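Local coordinates for protein putative Zn-dependent exopeptidase (Bacteroides vulgatus ATCC 8482, PDB 3GUX) that probably acts as a zinc-dependent exopeptidase of peptidase family M28, removing residues from the amino end of peptides as a leucine aminopeptidase would, at residues A[42-47]-A[80-85]; A[58-63]-A[136-141]; A[86-91]-A[154-159]; A[98-103]-A[192-197]; A[199-204]-A[265-270]. All coordinates share one frame; numbering follows the deposited sequence.

Contact 1: A[42-47]-A[80-85]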
# COMPACT_ATOMS: atom_id res chain seq x y z
N ARG A 42 -1.37 11.35 -12.45
CA ARG A 42 -0.40 10.37 -12.91
C ARG A 42 -1.07 9.32 -13.82
O ARG A 42 -1.16 8.14 -13.50
CB ARG A 42 0.33 9.74 -11.73
CG ARG A 42 1.49 10.55 -11.16
CD ARG A 42 1.11 11.67 -10.24
NE ARG A 42 0.41 11.19 -9.07
CZ ARG A 42 -0.79 11.57 -8.64
NH1 ARG A 42 -1.45 12.57 -9.18
NH2 ARG A 42 -1.28 10.99 -7.57
N VAL A 43 -1.58 9.78 -14.95
CA VAL A 43 -2.24 8.93 -15.94
C VAL A 43 -1.18 8.17 -16.72
O VAL A 43 -0.23 8.77 -17.20
CB VAL A 43 -3.12 9.75 -16.87
CG1 VAL A 43 -3.73 8.87 -17.97
CG2 VAL A 43 -4.18 10.50 -16.02
N PRO A 44 -1.34 6.83 -16.81
CA PRO A 44 -0.45 5.98 -17.61
C PRO A 44 -0.13 6.64 -18.94
O PRO A 44 -1.03 7.32 -19.52
CB PRO A 44 -1.30 4.74 -17.83
CG PRO A 44 -1.98 4.61 -16.54
CD PRO A 44 -2.40 6.01 -16.20
N ASN A 45 1.12 6.48 -19.38
CA ASN A 45 1.66 7.04 -20.61
C ASN A 45 1.72 8.58 -20.64
O ASN A 45 1.68 9.17 -21.72
CB ASN A 45 0.92 6.53 -21.88
CG ASN A 45 1.19 5.06 -22.20
OD1 ASN A 45 2.16 4.48 -21.76
ND2 ASN A 45 0.29 4.47 -22.99
N THR A 46 1.81 9.25 -19.48
CA THR A 46 1.97 10.71 -19.51
C THR A 46 3.30 11.11 -18.85
O THR A 46 3.90 10.33 -18.09
CB THR A 46 0.78 11.43 -18.81
OG1 THR A 46 0.79 11.11 -17.42
CG2 THR A 46 -0.60 11.01 -19.44
N GLN A 47 3.73 12.33 -19.13
CA GLN A 47 4.94 12.93 -18.55
C GLN A 47 4.76 13.01 -17.01
O GLN A 47 5.71 12.72 -16.25
CB GLN A 47 5.17 14.30 -19.17
CG GLN A 47 6.58 14.92 -18.99
N THR A 80 -4.69 0.08 -25.53
CA THR A 80 -3.58 0.94 -25.20
C THR A 80 -2.49 0.15 -24.53
O THR A 80 -2.78 -0.59 -23.61
CB THR A 80 -3.97 2.06 -24.23
OG1 THR A 80 -5.05 2.82 -24.78
CG2 THR A 80 -2.77 2.95 -23.99
N ILE A 81 -1.26 0.26 -25.03
CA ILE A 81 -0.10 -0.36 -24.43
C ILE A 81 0.42 0.63 -23.37
O ILE A 81 1.01 1.65 -23.72
CB ILE A 81 0.99 -0.61 -25.46
CG1 ILE A 81 0.54 -1.59 -26.53
CG2 ILE A 81 2.24 -1.18 -24.79
CD1 ILE A 81 1.45 -1.53 -27.76
N LEU A 82 0.20 0.32 -22.09
CA LEU A 82 0.63 1.15 -20.96
C LEU A 82 2.09 0.83 -20.64
O LEU A 82 2.44 -0.33 -20.42
CB LEU A 82 -0.22 0.86 -19.72
CG LEU A 82 -1.75 0.98 -19.90
CD1 LEU A 82 -2.44 0.60 -18.58
CD2 LEU A 82 -2.19 2.35 -20.38
N LYS A 83 2.93 1.85 -20.72
CA LYS A 83 4.35 1.74 -20.41
C LYS A 83 4.39 1.80 -18.88
O LYS A 83 4.61 2.84 -18.26
CB LYS A 83 5.12 2.86 -21.07
CG LYS A 83 5.04 2.85 -22.62
CD LYS A 83 5.60 1.59 -23.29
CE LYS A 83 7.07 1.32 -22.99
NZ LYS A 83 7.65 0.21 -23.84
N SER A 84 4.14 0.63 -18.30
CA SER A 84 3.91 0.46 -16.88
C SER A 84 5.19 0.32 -16.06
O SER A 84 6.25 -0.08 -16.56
CB SER A 84 2.96 -0.75 -16.72
OG SER A 84 2.19 -0.73 -15.53
N ARG A 85 5.13 0.72 -14.80
CA ARG A 85 6.27 0.59 -13.91
C ARG A 85 5.86 0.31 -12.46
O ARG A 85 5.52 1.24 -11.73
CB ARG A 85 7.09 1.87 -13.95
CG ARG A 85 8.33 1.78 -13.08
CD ARG A 85 9.02 3.08 -12.92
NE ARG A 85 10.20 2.87 -12.08
CZ ARG A 85 11.12 3.79 -11.83
NH1 ARG A 85 10.99 5.02 -12.34
NH2 ARG A 85 12.18 3.47 -11.06
O HOH W 1 2.45 4.17 -18.07

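Contact 2: A[58-63]-A[136-141]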
# COMPACT_ATOMS: atom_id res chain seq x y z
N GLY A 58 13.06 7.13 -6.36
CA GLY A 58 14.11 7.89 -5.67
C GLY A 58 13.94 7.95 -4.18
O GLY A 58 14.91 7.79 -3.40
N GLN A 59 12.72 8.19 -3.76
CA GLN A 59 12.43 8.26 -2.33
C GLN A 59 12.64 6.92 -1.65
O GLN A 59 13.19 6.90 -0.55
CB GLN A 59 11.01 8.78 -2.09
CG GLN A 59 10.88 10.27 -2.40
CD GLN A 59 11.73 11.12 -1.48
OE1 GLN A 59 11.88 10.81 -0.30
NE2 GLN A 59 12.31 12.18 -2.02
N LEU A 60 12.18 5.82 -2.25
CA LEU A 60 12.41 4.50 -1.63
C LEU A 60 13.94 4.20 -1.53
O LEU A 60 14.38 3.59 -0.53
CB LEU A 60 11.64 3.37 -2.32
CG LEU A 60 10.11 3.31 -2.20
CD1 LEU A 60 9.60 2.19 -3.08
CD2 LEU A 60 9.60 3.13 -0.78
N GLU A 61 14.73 4.65 -2.52
CA GLU A 61 16.19 4.52 -2.48
C GLU A 61 16.76 5.41 -1.36
O GLU A 61 17.57 4.94 -0.53
CB GLU A 61 16.83 4.89 -3.82
N LYS A 62 16.35 6.68 -1.34
CA LYS A 62 16.77 7.63 -0.30
C LYS A 62 16.48 7.08 1.10
O LYS A 62 17.30 7.27 2.01
CB LYS A 62 16.10 9.01 -0.48
CG LYS A 62 16.43 10.06 0.61
CD LYS A 62 15.72 11.40 0.40
N PHE A 63 15.35 6.38 1.26
CA PHE A 63 14.97 5.81 2.56
C PHE A 63 15.49 4.38 2.85
O PHE A 63 14.95 3.69 3.72
CB PHE A 63 13.43 5.88 2.78
CG PHE A 63 12.84 7.27 2.74
CD1 PHE A 63 13.55 8.40 3.15
CD2 PHE A 63 11.51 7.43 2.37
CE1 PHE A 63 12.95 9.64 3.12
CE2 PHE A 63 10.92 8.68 2.36
CZ PHE A 63 11.64 9.78 2.72
N VAL A 136 1.39 7.51 2.73
CA VAL A 136 1.49 6.87 4.02
C VAL A 136 2.64 5.84 4.01
O VAL A 136 3.41 5.75 4.95
CB VAL A 136 0.20 6.15 4.37
CG1 VAL A 136 0.41 5.26 5.57
CG2 VAL A 136 -0.90 7.12 4.62
N LEU A 137 2.76 5.07 2.94
CA LEU A 137 3.82 4.07 2.85
C LEU A 137 5.24 4.66 2.77
O LEU A 137 6.19 4.06 3.30
CB LEU A 137 3.53 3.10 1.69
CG LEU A 137 2.32 2.17 1.91
CD1 LEU A 137 2.14 1.18 0.76
CD2 LEU A 137 2.42 1.42 3.26
N LEU A 138 5.38 5.81 2.12
CA LEU A 138 6.68 6.49 2.06
C LEU A 138 7.08 6.90 3.46
O LEU A 138 8.23 6.70 3.85
CB LEU A 138 6.65 7.72 1.15
CG LEU A 138 6.61 7.49 -0.37
CD1 LEU A 138 6.33 8.80 -1.12
CD2 LEU A 138 7.90 6.86 -0.88
N GLU A 139 6.13 7.44 4.23
CA GLU A 139 6.42 7.84 5.61
C GLU A 139 6.74 6.60 6.43
O GLU A 139 7.62 6.67 7.27
CB GLU A 139 5.27 8.65 6.23
CG GLU A 139 5.40 8.89 7.73
CD GLU A 139 6.67 9.66 8.14
OE1 GLU A 139 7.43 10.20 7.29
OE2 GLU A 139 6.91 9.73 9.36
N ILE A 140 6.06 5.48 6.20
CA ILE A 140 6.42 4.22 6.90
C ILE A 140 7.85 3.77 6.52
O ILE A 140 8.62 3.36 7.38
CB ILE A 140 5.37 3.12 6.69
CG1 ILE A 140 4.08 3.51 7.42
CG2 ILE A 140 5.88 1.75 7.21
CD1 ILE A 140 2.90 2.65 7.11
N ALA A 141 8.21 3.94 5.24
CA ALA A 141 9.56 3.63 4.75
C ALA A 141 10.63 4.43 5.52
O ALA A 141 11.62 3.87 6.00
CB ALA A 141 9.67 3.91 3.24

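Contact 3: A[86-91]-A[154-159]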
# COMPACT_ATOMS: atom_id res chain seq x y z
N ASN A 86 5.91 -0.97 -12.06
CA ASN A 86 5.67 -1.32 -10.65
C ASN A 86 6.97 -0.99 -9.91
O ASN A 86 8.04 -1.33 -10.38
CB ASN A 86 5.36 -2.81 -10.47
CG ASN A 86 3.98 -3.20 -10.93
OD1 ASN A 86 3.05 -2.40 -10.92
ND2 ASN A 86 3.83 -4.47 -11.32
N ILE A 87 6.88 -0.39 -8.72
CA ILE A 87 8.06 0.04 -7.93
C ILE A 87 8.08 -0.69 -6.59
O ILE A 87 7.11 -0.64 -5.86
CB ILE A 87 8.03 1.57 -7.70
CG1 ILE A 87 7.86 2.31 -9.03
CG2 ILE A 87 9.29 2.04 -6.95
CD1 ILE A 87 7.67 3.80 -8.93
N ILE A 88 9.17 -1.39 -6.27
CA ILE A 88 9.22 -2.17 -5.03
C ILE A 88 10.44 -1.79 -4.18
O ILE A 88 11.55 -1.66 -4.70
CB ILE A 88 9.20 -3.71 -5.30
CG1 ILE A 88 8.04 -4.10 -6.23
CG2 ILE A 88 9.06 -4.48 -4.00
CD1 ILE A 88 8.30 -3.91 -7.73
N GLY A 89 10.21 -1.59 -2.88
CA GLY A 89 11.26 -1.27 -1.91
C GLY A 89 11.27 -2.33 -0.81
O GLY A 89 10.30 -2.48 -0.08
N ALA A 90 12.39 -3.06 -0.69
CA ALA A 90 12.53 -4.16 0.27
C ALA A 90 13.40 -3.73 1.42
O ALA A 90 14.40 -3.05 1.21
CB ALA A 90 13.15 -5.39 -0.40
N TYR A 91 12.99 -4.12 2.63
CA TYR A 91 13.76 -3.91 3.85
C TYR A 91 14.09 -5.27 4.42
O TYR A 91 13.24 -6.17 4.41
CB TYR A 91 12.98 -3.08 4.86
CG TYR A 91 12.90 -1.67 4.42
CD1 TYR A 91 13.93 -0.79 4.68
CD2 TYR A 91 11.82 -1.21 3.69
CE1 TYR A 91 13.89 0.51 4.28
CE2 TYR A 91 11.76 0.11 3.27
CZ TYR A 91 12.81 0.96 3.56
OH TYR A 91 12.77 2.27 3.14
N ASP A 154 8.22 -5.19 2.79
CA ASP A 154 8.22 -4.84 1.38
C ASP A 154 7.17 -3.78 1.14
O ASP A 154 6.01 -3.96 1.53
CB ASP A 154 7.90 -6.04 0.51
CG ASP A 154 8.92 -7.12 0.65
OD1 ASP A 154 10.11 -6.87 0.39
OD2 ASP A 154 8.53 -8.22 1.06
N ILE A 155 7.58 -2.67 0.52
CA ILE A 155 6.71 -1.59 0.10
C ILE A 155 6.60 -1.75 -1.44
O ILE A 155 7.61 -1.67 -2.13
CB ILE A 155 7.25 -0.23 0.54
CG1 ILE A 155 7.18 -0.13 2.07
CG2 ILE A 155 6.47 0.90 -0.09
CD1 ILE A 155 7.60 1.22 2.65
N VAL A 156 5.40 -2.02 -1.96
CA VAL A 156 5.21 -2.16 -3.40
C VAL A 156 4.16 -1.17 -3.92
O VAL A 156 3.04 -1.13 -3.41
CB VAL A 156 4.75 -3.57 -3.75
CG1 VAL A 156 4.54 -3.70 -5.27
CG2 VAL A 156 5.76 -4.56 -3.26
N PHE A 157 4.56 -0.33 -4.87
CA PHE A 157 3.63 0.58 -5.51
C PHE A 157 3.26 -0.02 -6.87
O PHE A 157 4.10 -0.14 -7.77
CB PHE A 157 4.20 1.98 -5.69
CG PHE A 157 4.77 2.60 -4.42
CD1 PHE A 157 4.08 2.53 -3.21
CD2 PHE A 157 5.94 3.34 -4.48
CE1 PHE A 157 4.60 3.15 -2.06
CE2 PHE A 157 6.47 3.94 -3.32
CZ PHE A 157 5.80 3.84 -2.11
N PHE A 158 1.99 -0.40 -6.99
CA PHE A 158 1.44 -0.96 -8.20
C PHE A 158 1.04 0.11 -9.19
O PHE A 158 0.46 1.11 -8.79
CB PHE A 158 0.17 -1.78 -7.91
CG PHE A 158 0.40 -2.97 -7.05
CD1 PHE A 158 1.32 -3.93 -7.42
CD2 PHE A 158 -0.35 -3.15 -5.90
CE1 PHE A 158 1.51 -5.05 -6.66
CE2 PHE A 158 -0.14 -4.26 -5.12
CZ PHE A 158 0.79 -5.21 -5.49
N ASP A 159 1.35 -0.10 -10.46
CA ASP A 159 0.96 0.80 -11.51
C ASP A 159 -0.28 0.24 -12.23
O ASP A 159 -0.75 -0.84 -11.91
CB ASP A 159 2.13 0.93 -12.49
CG ASP A 159 2.07 2.16 -13.37
OD1 ASP A 159 1.14 3.00 -13.25
OD2 ASP A 159 3.01 2.30 -14.18

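Contact 4: A[98-103]-A[192-197]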
# COMPACT_ATOMS: atom_id res chain seq x y z
N ARG A 98 8.31 -12.00 6.36
CA ARG A 98 8.01 -10.63 5.85
C ARG A 98 6.53 -10.22 5.86
O ARG A 98 5.64 -11.06 5.84
CB ARG A 98 8.48 -10.48 4.40
CG ARG A 98 9.80 -11.12 4.07
CD ARG A 98 10.19 -10.91 2.63
NE ARG A 98 10.57 -9.54 2.32
CZ ARG A 98 11.71 -8.96 2.70
NH1 ARG A 98 12.61 -9.59 3.45
NH2 ARG A 98 11.95 -7.70 2.34
N ILE A 99 6.29 -8.90 5.88
CA ILE A 99 4.95 -8.34 5.73
C ILE A 99 4.95 -7.49 4.45
O ILE A 99 5.89 -6.72 4.20
CB ILE A 99 4.47 -7.48 6.91
CG1 ILE A 99 4.52 -8.25 8.23
CG2 ILE A 99 3.04 -6.95 6.60
CD1 ILE A 99 3.71 -9.56 8.26
N LEU A 100 3.94 -7.66 3.61
CA LEU A 100 3.83 -6.86 2.39
C LEU A 100 2.97 -5.65 2.66
O LEU A 100 1.92 -5.78 3.27
CB LEU A 100 3.19 -7.66 1.25
CG LEU A 100 2.83 -6.90 -0.04
CD1 LEU A 100 4.02 -6.17 -0.64
CD2 LEU A 100 2.26 -7.87 -0.99
N LEU A 101 3.41 -4.48 2.22
CA LEU A 101 2.64 -3.26 2.31
C LEU A 101 2.53 -2.72 0.89
O LEU A 101 3.55 -2.58 0.23
CB LEU A 101 3.30 -2.21 3.19
CG LEU A 101 3.55 -2.55 4.66
CD1 LEU A 101 4.15 -1.33 5.36
CD2 LEU A 101 2.27 -3.00 5.35
N CYS A 102 1.33 -2.39 0.44
CA CYS A 102 1.16 -1.92 -0.94
C CYS A 102 0.05 -0.90 -1.14
O CYS A 102 -0.82 -0.68 -0.27
CB CYS A 102 0.95 -3.13 -1.84
SG CYS A 102 -0.39 -4.20 -1.35
N ALA A 103 0.11 -0.28 -2.32
CA ALA A 103 -0.77 0.80 -2.76
C ALA A 103 -0.55 0.96 -4.26
O ALA A 103 0.50 0.56 -4.77
CB ALA A 103 -0.41 2.09 -2.06
N GLN A 192 11.87 -14.35 -7.31
CA GLN A 192 11.25 -15.65 -7.55
C GLN A 192 10.94 -16.30 -6.21
O GLN A 192 11.71 -16.17 -5.26
CB GLN A 192 12.13 -16.54 -8.41
CG GLN A 192 12.27 -16.02 -9.84
N ASN A 193 9.78 -16.96 -6.13
CA ASN A 193 9.29 -17.63 -4.91
C ASN A 193 8.88 -16.65 -3.81
O ASN A 193 8.77 -17.05 -2.65
CB ASN A 193 10.32 -18.64 -4.37
N TYR A 194 8.64 -15.39 -4.15
CA TYR A 194 8.26 -14.38 -3.19
C TYR A 194 7.08 -14.82 -2.33
O TYR A 194 6.08 -15.31 -2.84
CB TYR A 194 7.87 -13.07 -3.88
CG TYR A 194 7.51 -12.01 -2.86
CD1 TYR A 194 8.51 -11.32 -2.18
CD2 TYR A 194 6.18 -11.73 -2.53
CE1 TYR A 194 8.20 -10.37 -1.22
CE2 TYR A 194 5.87 -10.79 -1.59
CZ TYR A 194 6.88 -10.12 -0.93
OH TYR A 194 6.58 -9.18 0.01
N ASN A 195 7.22 -14.62 -1.02
CA ASN A 195 6.15 -14.87 -0.07
C ASN A 195 6.22 -13.83 1.05
O ASN A 195 7.27 -13.23 1.27
CB ASN A 195 6.21 -16.29 0.50
CG ASN A 195 5.02 -16.59 1.40
OD1 ASN A 195 3.86 -16.39 1.01
ND2 ASN A 195 5.29 -17.04 2.61
N ALA A 196 5.08 -13.57 1.67
CA ALA A 196 4.96 -12.69 2.83
C ALA A 196 3.91 -13.33 3.73
O ALA A 196 3.03 -14.04 3.25
CB ALA A 196 4.55 -11.31 2.41
N ARG A 197 4.02 -13.12 5.04
CA ARG A 197 3.07 -13.66 6.01
C ARG A 197 1.66 -13.20 5.63
O ARG A 197 0.73 -14.00 5.59
CB ARG A 197 3.46 -13.22 7.42
CG ARG A 197 2.58 -13.71 8.55
CD ARG A 197 3.12 -13.25 9.89
NE ARG A 197 4.39 -13.93 10.20
CZ ARG A 197 5.16 -13.71 11.27
NH1 ARG A 197 4.84 -12.79 12.18
NH2 ARG A 197 6.29 -14.42 11.42

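Contact 5: A[199-204]-A[265-270]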
# COMPACT_ATOMS: atom_id res chain seq x y z
N GLY A 199 -0.34 -9.39 3.65
CA GLY A 199 -0.17 -8.08 3.03
C GLY A 199 -1.20 -7.07 3.49
O GLY A 199 -2.28 -7.45 3.92
N ILE A 200 -0.83 -5.79 3.47
CA ILE A 200 -1.76 -4.71 3.78
C ILE A 200 -1.77 -3.76 2.59
O ILE A 200 -0.72 -3.26 2.22
CB ILE A 200 -1.40 -3.90 5.04
CG1 ILE A 200 -1.26 -4.80 6.27
CG2 ILE A 200 -2.48 -2.84 5.30
CD1 ILE A 200 -0.90 -4.06 7.56
N LEU A 201 -2.93 -3.57 1.98
CA LEU A 201 -3.11 -2.64 0.91
C LEU A 201 -3.76 -1.39 1.46
O LEU A 201 -4.77 -1.49 2.16
CB LEU A 201 -3.98 -3.25 -0.20
CG LEU A 201 -4.41 -2.34 -1.36
CD1 LEU A 201 -3.22 -1.82 -2.20
CD2 LEU A 201 -5.43 -3.08 -2.24
N LEU A 202 -3.20 -0.23 1.11
CA LEU A 202 -3.76 1.08 1.49
C LEU A 202 -4.33 1.71 0.23
O LEU A 202 -3.59 1.91 -0.73
CB LEU A 202 -2.72 2.01 2.11
CG LEU A 202 -1.93 1.50 3.31
CD1 LEU A 202 -1.11 2.66 3.84
CD2 LEU A 202 -2.87 0.89 4.37
N ASP A 203 -5.64 1.99 0.22
CA ASP A 203 -6.32 2.62 -0.93
C ASP A 203 -7.32 3.68 -0.44
O ASP A 203 -8.34 3.34 0.16
CB ASP A 203 -7.00 1.55 -1.76
CG ASP A 203 -7.49 2.04 -3.11
OD1 ASP A 203 -7.39 3.23 -3.39
OD2 ASP A 203 -7.99 1.18 -3.91
N MSE A 204 -7.04 4.96 -0.70
CA MSE A 204 -7.90 6.10 -0.29
C MSE A 204 -8.02 6.17 1.22
O MSE A 204 -9.08 5.89 1.82
CB MSE A 204 -9.26 6.03 -1.03
CG MSE A 204 -9.10 6.26 -2.53
SE MSE A 204 -10.81 5.94 -3.38
CE MSE A 204 -10.77 3.98 -3.28
N CYS A 265 -4.34 -10.82 1.90
CA CYS A 265 -4.05 -9.42 1.81
C CYS A 265 -5.26 -8.61 2.19
O CYS A 265 -6.34 -8.79 1.61
CB CYS A 265 -3.63 -9.11 0.39
SG CYS A 265 -2.96 -7.50 0.23
N VAL A 266 -5.06 -7.68 3.13
CA VAL A 266 -6.12 -6.86 3.69
C VAL A 266 -6.18 -5.51 3.00
O VAL A 266 -5.18 -4.80 2.95
CB VAL A 266 -5.91 -6.64 5.24
CG1 VAL A 266 -7.01 -5.83 5.83
CG2 VAL A 266 -5.82 -7.98 5.99
N ASP A 267 -7.35 -5.14 2.49
CA ASP A 267 -7.55 -3.82 1.92
C ASP A 267 -8.09 -2.84 2.99
O ASP A 267 -9.16 -3.09 3.57
CB ASP A 267 -8.50 -3.92 0.72
CG ASP A 267 -8.50 -2.69 -0.16
OD1 ASP A 267 -7.69 -1.73 0.06
OD2 ASP A 267 -9.31 -2.67 -1.11
N ILE A 268 -7.32 -1.78 3.28
CA ILE A 268 -7.74 -0.68 4.16
C ILE A 268 -8.18 0.38 3.16
O ILE A 268 -7.32 1.00 2.53
CB ILE A 268 -6.61 -0.14 5.09
CG1 ILE A 268 -6.00 -1.30 5.92
CG2 ILE A 268 -7.12 1.02 5.94
CD1 ILE A 268 -4.83 -0.85 6.88
N ILE A 269 -9.50 0.55 3.01
CA ILE A 269 -10.11 1.37 1.97
C ILE A 269 -11.32 2.12 2.53
O ILE A 269 -12.13 1.55 3.24
CB ILE A 269 -10.49 0.52 0.72
CG1 ILE A 269 -11.06 1.39 -0.43
CG2 ILE A 269 -11.43 -0.65 1.11
CD1 ILE A 269 -11.16 0.66 -1.81
N ASN A 270 -11.40 3.43 2.27
CA ASN A 270 -12.53 4.20 2.73
C ASN A 270 -13.85 3.71 2.12
O ASN A 270 -13.92 3.47 0.91
CB ASN A 270 -12.32 5.69 2.44
CG ASN A 270 -13.45 6.53 2.99
OD1 ASN A 270 -13.88 6.35 4.15
ND2 ASN A 270 -13.96 7.42 2.17

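Contact 1: A[42-47]-A[80-85]
The carboxamide of Asn45 grips the backbone of strand 81-85 at two points. Its OD1 accepts from the N of Lys83 at 2.9 Å, with an N-H...O angle of 170°. Its ND2 donates to the O of Ile81 at 3.0 Å. This second bond is straight at the hydrogen and lies in the amide plane, but it reaches the Ile81 carbonyl from above that carbonyl's own plane. CG of Asn45 stands anti to its carbonyl carbon (chi1 -70°), which carries the amide across to the strand. With both ends engaged, the amide is held against flipping.

A water adds a third polar link. It accepts from the N of Asn45 at 3.0 Å and donates to the O of Lys83.

One apolar pair joins the segments: CB of Pro44 rests on CD2 of Leu82 at 3.6 Å.

Carbon also packs against the amide. CG2 of Thr80 lies 3.6 Å from ND2 of Asn45. CB and CG of Lys83 lie beside OD1 of Asn45, while NZ of Lys83 leads away to a salt bridge with Asp73.

Residues 43-46 form a type II beta turn, with Pro44 and Asn45 in its central positions. OG1 of Thr46 bonds to the O of Val43 at 2.6 Å. Thr46 is also the N-cap of helix 47-62. The contact thus ties a turn at a helix start to the first residues of strand 81-91.

Contact 2: A[58-63]-A[136-141]
Leu60 and Leu138 meet methyl to methyl, their side chains crossing at about a right angle. CD2 of Leu60 is 4.1 Å from CD2 of Leu138. The same Leu60 methyl is also 4.1 Å from CB of Ala141, so one branch of Leu60 touches two residues about a helical turn apart. In both leucines CG stands anti to the carbonyl carbon, with chi1 -69° at Leu60 and -74° at Leu138, and this swings each CG toward the other helix. CD2 of Leu138 reaches further, to CB of Gln59 at 3.9 Å.

Phe63 closes the far end of the contact. It is the first residue to leave the helix. Its ring is set obliquely to its neighbours. CE2 of Phe63 lies 3.7 Å from the O of Leu138, and CD2 of Phe63 lies 4.1 Å from CB of Ala141. The small Ala141 side chain points at the opposing helix and lets the ring come near the backbone.

No hydrogen bond crosses between the segments. The axes of segments 58-62 and 136-141 run 20° apart and approach to 10.0 Å. The interface is one of van der Waals contact, and it is buried.

The O of Phe63 bonds to OH of Tyr91 on strand 81-91. Leu60 and Ala141 both rest on Ile155 of strand 152-158, and Leu138 touches Tyr32 of helix 26-37. Helices 47-62 and 131-146 thus lie side by side on one face of the central sheet.

Contact 3: A[86-91]-A[154-159]
The ring of Phe158 has OD1 of Asn86 at its edge, near the ring plane, 4.2 Å from CD1. The rings of Phe157 and Tyr91 are met obliquely, by CB of Ile87 and CD1 of Ile155 respectively. These groups belong to an antiparallel strand pair in the mixed sheet of the M28 peptidase fold. Ile87 with Phe157 and Gly89 with Ile155 are hydrogen-bonded pairs. Ile88 with Val156 and Ala90 with Asp154 are non-hydrogen-bonded pairs. Four backbone bonds join the strands, the shortest from the N of Gly89 to the O of Ile155 at 2.7 Å.

Ile87, Ile155 and Phe157 share one face and pack on Leu60 of helix 47-62. Ile88 and Val156 run alongside each other from the other face. Asp154 is on that face too, its carboxylate turned to Tyr194 and Arg98.

At the end of the pair, CG of Asn86 stands anti to its carbonyl carbon (chi1 -74°), which directs the amide to the end of the partner strand. There OD1 of Asn86 accepts from the N of Asp159 at 2.9 Å, nearly along the C=O axis. ND2 of Asn86 bonds to Gln70 and Gly181. An alanine here takes away the amide and would probably leave the N-H of Asp159 without its acceptor and the end of strand 152-158 less firmly tied to strand 81-91.

Packing is tightest between CG2 of Ile88 and CG2 of Val156, only 3.4 Å apart.

Contact 4: A[98-103]-A[192-197]
Arg98 lies against Ala196 and Tyr194 along the length of its side chain. Arg98 begins strand 98-104, a parallel strand inside the mixed sheet of this M28 peptidase fold, and loop 192-197 leads into the neighbouring strand 198-203. CB of Arg98 lies 4.5 Å from CB of Ala196. Beyond CG, CD of Arg98 comes 4.0 Å from the O of Asn195. The chain then bends at chi3 (71°), which turns the guanidinium toward Tyr194. NE of Arg98 lies 4.3 Å from CE1 of Tyr194, ring and guanidinium meeting obliquely.

The polar ends of both residues converge on Asp154 of strand 152-158, outside the two segments. OD2 of Asp154 forms a salt bridge with NE of Arg98 and a hydrogen bond with OH of Tyr194. NH1 of Arg98 bonds to the carbonyl oxygens of Lys92 and Ser95. The buried guanidinium is thus held by several partners, and its charge is likely to favour the ionised form of Asp154.

Tyr194 extends with CG anti to its backbone N (chi1 -179°). This carries its OH to within 3.9 Å of CB of Leu100, the two side chains crossing at about a right angle. Leu100 CB also packs on CB of Ala196, at 4.1 Å.

One residue on from Arg98, CD1 of Ile99 touches CB of Arg197 at 3.8 Å. The Arg197 guanidinium goes elsewhere, to Glu313 and the carbonyl of Lys314 at the chain end.

One hydrogen bond joins the segments: the N of Arg197 donates to the O of Arg98 at 2.7 Å.

Contact 5: A[199-204]-A[265-270]
Ile268 packs against Ile200 and Leu202 on one face of a parallel strand pair. The pair joins strand 198-203 to strand 265-269, the outermost strand on this side of the mixed sheet of the M28 peptidase fold. CD1 of Ile268 lies 3.5 Å from CG2 of Ile200, a close approach for two methyl groups, and 3.6 Å from CD2 of Leu202.

Asp267 and Leu201 run alongside each other from the other face. CG of Asp267 stands anti to its backbone N (chi1 -165°), which lays the carboxylate next to Leu201. OD1 of Asp267 sits 3.5 Å from CD2 of Leu201, so a carboxylate oxygen rests on a methyl group. Asp203 shares this face. Its OD2 is 4.9 Å from OD1 of Asp267, and Asp252 brings a third carboxylate close to both. An alanine in place of Asp267 takes away its carboxylate and would probably leave a gap beside CD2 of Leu201 and the other acids without this neighbour.

The backbone ladder sets these positions. The N of Val266 bonds to the O of Gly199, the N of Leu201 to the O of Val266, the N of Ile268 to the O of Leu201, and the N of Asp203 to the O of Ile268. Further out, His254 of helix 253-260 touches Leu201, Cys265 and Asp267. Helix 223-236 packs on Ile200 and Val266.

Past the ladder, CE of the selenomethionine Met204 lies 3.7 Å from CD1 of Ile269.

In the fold
Contacts 2 to 5 are buried, and contact 1 only partly. Contacts 3, 4 and 5 follow one another across the central sheet. Contacts 3 and 5 are strand pairs, antiparallel and parallel. Contact 4 joins a strand to a loop and shares the Asp154 site with contact 3. Contact 2 joins two helices without a hydrogen bond and packs against the sheet residues of contacts 3, 4 and 5. Contact 1 is peripheral, its centre about 20 Å from that of the chain. It relies on a side-chain amide and a water. It shares strand 81-91 with contact 3, and Arg85 N bonds to Asp159 where the two meet. Contact 5 differs in its cluster of acidic groups.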